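Long-range contacts in inactivation-no-after-potential D protein (PDB 2QKT), which probably scaffolds components of the fly's G protein-coupled visual signalling cascade, this fragment being its fifth PDZ domain, a peptide-binding module that carries a disulfide: residues N23-T28 / I49-N54; K3-L8 / S78-R83. All coordinates share one frame; numbering follows the deposited sequence.

Interaction 1. Residues N23-T28 / I49-N54; sequences NEIGCT and IITKFN
Cys27 and Ile50 form the antiparallel hydrogen-bonded pair that joins the start of strand 26-32 to strand 49-53 in the PDZ beta-sheet. Cys27 N gives its hydrogen to Ile50 O at 3.0 Å, and Ile50 N returns one to Cys27 O at 2.9 Å. Thr28 and Ile49 follow as a non-hydrogen-bonded pair.

Ahead of this pairing the chain reverses in a type I turn from Asn23 to Gly26, which links strand 18-23 to strand 26-32 as a beta hairpin. The Asn23 amide is used at both ends. OD1 accepts from Ile25 N in the carbonyl plane, on a lone pair, closing an Asx turn, while ND2 donates to Thr28 OG1 along a more bent path, 137° at the hydrogen.

Held this way, the amide lies against the end of Ile49, with Asn23 ND2 3.4 Å from Ile49 CD1, the two side chains crossing at about a right angle. CG2 of Ile49, anti to its own backbone N, meets Ile25 CG1 at 3.8 Å, and these side chains too cross at about a right angle. Gly26 CA lies against the same methyl, 3.9 Å from Ile49 CG2. With no side chain on it, this CA also comes to 3.4 Å from Ile50 O in a CA-H...O contact.

On the other face of the sheet, Cys27 and Ile50 both pack on Leu20 and Leu58, and Cys27 SG is tied to Cys66 by the disulfide. Beyond Gly26, Thr51 opens a classic beta bulge with Lys52 opposite Glu80, and the methyl CG2 of Thr51 rests 3.4 Å from Ile25 O.

Interaction 2. Residues K3-L8 / S78-R83; sequences KFNVDL and SMEVTR
Phe4 lays its ring over Val81, whose CB stands 4.1 Å from the ring centroid and 19° off the normal, a CH-pi contact displaced toward the CE1-CZ edge of the ring. Phe4 CZ also meets Val81 CG1 at 3.7 Å. With chi1 at 61°, the ring is swung between its own backbone N and carbonyl carbon, which turns it over the neighbouring strand. Arg83 comes from the end of the strand: its CB is near the ring edge, and its guanidinium places one face over Phe4 CE2, with the two planes 56° apart. NH1 of Arg83 is meanwhile engaged in a salt bridge with Asp48.

On the same face, Val6 CG1 touches Met79 CE at 4.1 Å, and Leu8 CD2 approaches that methyl more loosely. Helix 38-43 covers Phe4, Val6 and Leu8, while Met79 packs on Ile50 and Phe53 of strand 49-53. Lys3 runs extended on the opposite face, its CG 3.6 Å from Thr82 OG1.

Two hydrogen-bonded pairs of antiparallel strands 2-9 and 76-83 set these side chains in place. Phe4 exchanges bonds with Val81, the one from Val81 N to Phe4 O being 2.8 Å long, and Val6 with Met79. The contact thus joins the domain's terminal strands through four backbone bonds, with mainly apolar side chains gathered on the Phe4 and Val81 face.

Interaction 1 is nested inside the chain loop that interaction 2 closes, and their centres are about 10 Å apart. Both belong to one antiparallel sheet of the PDZ domain, in which strand 49-53 lies between strands 26-32 and 76-83. The join between them is direct: Thr51 N lies 2.8 Å from Glu80 O and Ile49 N 2.8 Å from Thr82 O, both probable hydrogen bonds, while Phe53 packs its ring on Met79. Neighbouring strands run 2-9, 76-83, 49-53, 26-32, 18-23, with short strand 56-57 also pairing with 49-53, so the pairing of the chain's two ends is continuous with the hairpin that carries the disulfide cysteine Cys27.

Interaction 1. Residues N23-T28 / I49-N54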
# COMPACT_ATOMS: atom_id res chain seq x y z
N ASN A 23 6.58 -5.71 -6.94
CA ASN A 23 7.69 -6.61 -7.24
C ASN A 23 8.72 -5.85 -8.05
O ASN A 23 8.38 -4.92 -8.79
CB ASN A 23 7.20 -7.83 -8.04
CG ASN A 23 8.32 -8.84 -8.28
OD1 ASN A 23 9.19 -8.64 -9.14
ND2 ASN A 23 8.31 -9.92 -7.50
N GLU A 24 9.98 -6.22 -7.91
CA GLU A 24 11.05 -5.54 -8.63
C GLU A 24 10.73 -5.37 -10.12
O GLU A 24 10.98 -4.31 -10.69
CB GLU A 24 12.37 -6.31 -8.50
CG GLU A 24 13.52 -5.66 -9.26
CD GLU A 24 14.74 -6.56 -9.36
OE1 GLU A 24 14.68 -7.71 -8.87
OE2 GLU A 24 15.75 -6.12 -9.94
N ILE A 25 10.17 -6.40 -10.75
CA ILE A 25 9.88 -6.32 -12.18
C ILE A 25 8.39 -6.25 -12.55
O ILE A 25 8.02 -6.52 -13.69
CB ILE A 25 10.52 -7.52 -12.92
CG1 ILE A 25 9.82 -8.82 -12.49
CG2 ILE A 25 12.02 -7.59 -12.59
CD1 ILE A 25 10.28 -10.06 -13.26
N GLY A 26 7.55 -5.87 -11.59
CA GLY A 26 6.13 -5.76 -11.87
C GLY A 26 5.22 -5.84 -10.65
O GLY A 26 5.52 -5.27 -9.60
N CYS A 27 4.10 -6.55 -10.80
CA CYS A 27 3.14 -6.73 -9.72
C CYS A 27 2.94 -8.21 -9.44
O CYS A 27 2.43 -8.95 -10.29
CB CYS A 27 1.81 -6.09 -10.08
SG CYS A 27 1.91 -4.29 -10.41
N THR A 28 3.33 -8.65 -8.25
CA THR A 28 3.19 -10.04 -7.86
C THR A 28 1.73 -10.34 -7.54
O THR A 28 1.01 -9.48 -7.02
CB THR A 28 3.99 -10.34 -6.57
OG1 THR A 28 5.38 -10.11 -6.81
CG2 THR A 28 3.78 -11.79 -6.14
N ILE A 49 4.33 -12.98 -11.55
CA ILE A 49 4.54 -11.54 -11.64
C ILE A 49 4.00 -11.00 -12.95
O ILE A 49 4.41 -11.45 -14.03
CB ILE A 49 6.04 -11.20 -11.58
CG1 ILE A 49 6.69 -11.90 -10.38
CG2 ILE A 49 6.21 -9.68 -11.49
CD1 ILE A 49 8.21 -11.76 -10.35
N ILE A 50 3.07 -10.06 -12.87
CA ILE A 50 2.51 -9.44 -14.05
C ILE A 50 3.52 -8.35 -14.42
O ILE A 50 3.73 -7.42 -13.65
CB ILE A 50 1.16 -8.77 -13.75
CG1 ILE A 50 0.16 -9.82 -13.28
CG2 ILE A 50 0.66 -8.05 -14.99
CD1 ILE A 50 -1.18 -9.24 -12.89
N THR A 51 4.15 -8.48 -15.59
CA THR A 51 5.16 -7.51 -16.02
C THR A 51 4.64 -6.45 -16.98
O THR A 51 5.27 -5.41 -17.16
CB THR A 51 6.34 -8.22 -16.68
OG1 THR A 51 5.86 -9.01 -17.77
CG2 THR A 51 7.05 -9.11 -15.68
N LYS A 52 3.52 -6.72 -17.62
CA LYS A 52 2.93 -5.76 -18.54
C LYS A 52 1.43 -5.96 -18.50
O LYS A 52 0.93 -7.09 -18.48
CB LYS A 52 3.45 -5.95 -19.98
CG LYS A 52 2.89 -4.88 -20.94
CD LYS A 52 3.13 -5.15 -22.42
CE LYS A 52 4.55 -4.89 -22.86
NZ LYS A 52 4.49 -3.91 -23.98
N PHE A 53 0.70 -4.85 -18.50
CA PHE A 53 -0.75 -4.89 -18.47
C PHE A 53 -1.30 -3.96 -19.54
O PHE A 53 -0.98 -2.77 -19.55
CB PHE A 53 -1.25 -4.44 -17.09
CG PHE A 53 -2.72 -4.64 -16.89
CD1 PHE A 53 -3.23 -5.93 -16.76
CD2 PHE A 53 -3.60 -3.56 -16.90
CE1 PHE A 53 -4.60 -6.15 -16.64
CE2 PHE A 53 -4.98 -3.76 -16.78
CZ PHE A 53 -5.48 -5.06 -16.65
N ASN A 54 -2.14 -4.50 -20.42
CA ASN A 54 -2.74 -3.73 -21.52
C ASN A 54 -1.78 -2.78 -22.22
O ASN A 54 -2.10 -1.61 -22.45
CB ASN A 54 -3.97 -2.96 -21.04
CG ASN A 54 -5.17 -3.86 -20.82
OD1 ASN A 54 -5.17 -5.02 -21.24
ND2 ASN A 54 -6.21 -3.33 -20.19

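Interaction 2. Residues K3-L8 / S78-R83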
# COMPACT_ATOMS: atom_id res chain seq x y z
N LYS A 3 7.80 -17.72 -18.81
CA LYS A 3 7.15 -16.48 -19.23
C LYS A 3 6.01 -16.83 -20.17
O LYS A 3 6.20 -17.55 -21.15
CB LYS A 3 8.13 -15.55 -19.95
CG LYS A 3 9.20 -14.98 -19.06
CD LYS A 3 10.03 -13.95 -19.80
CE LYS A 3 11.01 -13.28 -18.85
NZ LYS A 3 11.86 -12.26 -19.53
N PHE A 4 4.82 -16.31 -19.88
CA PHE A 4 3.66 -16.60 -20.70
C PHE A 4 2.68 -15.44 -20.70
O PHE A 4 2.86 -14.46 -19.96
CB PHE A 4 2.99 -17.89 -20.19
CG PHE A 4 2.49 -17.81 -18.77
CD1 PHE A 4 1.21 -17.33 -18.49
CD2 PHE A 4 3.30 -18.19 -17.70
CE1 PHE A 4 0.74 -17.25 -17.18
CE2 PHE A 4 2.84 -18.11 -16.37
CZ PHE A 4 1.55 -17.64 -16.12
N ASN A 5 1.65 -15.53 -21.53
CA ASN A 5 0.67 -14.46 -21.60
C ASN A 5 -0.70 -14.94 -21.21
O ASN A 5 -1.03 -16.11 -21.35
CB ASN A 5 0.61 -13.86 -23.01
CG ASN A 5 1.94 -13.28 -23.44
OD1 ASN A 5 2.55 -12.49 -22.71
ND2 ASN A 5 2.39 -13.66 -24.62
N VAL A 6 -1.50 -14.02 -20.69
CA VAL A 6 -2.85 -14.34 -20.30
C VAL A 6 -3.77 -13.28 -20.88
O VAL A 6 -3.55 -12.08 -20.68
CB VAL A 6 -3.01 -14.36 -18.77
CG1 VAL A 6 -4.47 -14.65 -18.41
CG2 VAL A 6 -2.11 -15.42 -18.17
N ASP A 7 -4.78 -13.73 -21.60
CA ASP A 7 -5.75 -12.84 -22.22
C ASP A 7 -7.15 -13.34 -21.88
O ASP A 7 -7.43 -14.53 -22.00
CB ASP A 7 -5.54 -12.84 -23.73
CG ASP A 7 -4.19 -12.26 -24.13
OD1 ASP A 7 -4.04 -11.02 -24.13
OD2 ASP A 7 -3.27 -13.05 -24.41
N LEU A 8 -8.00 -12.42 -21.44
CA LEU A 8 -9.37 -12.77 -21.07
C LEU A 8 -10.26 -11.55 -21.30
O LEU A 8 -9.76 -10.43 -21.42
CB LEU A 8 -9.40 -13.24 -19.61
CG LEU A 8 -8.97 -12.27 -18.51
CD1 LEU A 8 -10.04 -11.20 -18.33
CD2 LEU A 8 -8.79 -13.03 -17.20
N SER A 78 -5.19 -8.03 -21.24
CA SER A 78 -4.00 -8.68 -21.74
C SER A 78 -2.83 -8.53 -20.76
O SER A 78 -2.42 -7.41 -20.44
CB SER A 78 -3.63 -8.08 -23.09
OG SER A 78 -2.23 -7.92 -23.21
N MET A 79 -2.30 -9.64 -20.30
CA MET A 79 -1.19 -9.60 -19.35
C MET A 79 0.01 -10.42 -19.80
O MET A 79 -0.15 -11.47 -20.42
CB MET A 79 -1.60 -10.18 -18.00
CG MET A 79 -2.82 -9.57 -17.33
SD MET A 79 -3.24 -10.57 -15.86
CE MET A 79 -4.85 -11.14 -16.32
N GLU A 80 1.20 -9.93 -19.48
CA GLU A 80 2.43 -10.66 -19.75
C GLU A 80 2.89 -11.06 -18.35
O GLU A 80 2.95 -10.22 -17.44
CB GLU A 80 3.45 -9.79 -20.50
CG GLU A 80 3.15 -9.76 -22.01
CD GLU A 80 4.10 -8.88 -22.79
OE1 GLU A 80 5.25 -8.69 -22.36
OE2 GLU A 80 3.70 -8.41 -23.88
N VAL A 81 3.19 -12.34 -18.17
CA VAL A 81 3.56 -12.86 -16.86
C VAL A 81 4.87 -13.65 -16.79
O VAL A 81 5.24 -14.35 -17.72
CB VAL A 81 2.41 -13.76 -16.33
CG1 VAL A 81 2.72 -14.29 -14.94
CG2 VAL A 81 1.10 -12.98 -16.34
N THR A 82 5.56 -13.51 -15.66
CA THR A 82 6.79 -14.23 -15.40
C THR A 82 6.57 -15.08 -14.16
O THR A 82 6.04 -14.60 -13.15
CB THR A 82 7.98 -13.29 -15.14
OG1 THR A 82 8.37 -12.66 -16.37
CG2 THR A 82 9.16 -14.07 -14.57
N ARG A 83 6.97 -16.35 -14.25
CA ARG A 83 6.82 -17.28 -13.14
C ARG A 83 8.14 -17.86 -12.65
O ARG A 83 8.81 -18.59 -13.37
CB ARG A 83 5.90 -18.43 -13.55
CG ARG A 83 5.72 -19.46 -12.45
CD ARG A 83 4.25 -19.84 -12.31
NE ARG A 83 3.79 -20.86 -13.24
CZ ARG A 83 2.52 -21.12 -13.49
NH1 ARG A 83 1.55 -20.43 -12.88
NH2 ARG A 83 2.20 -22.10 -14.32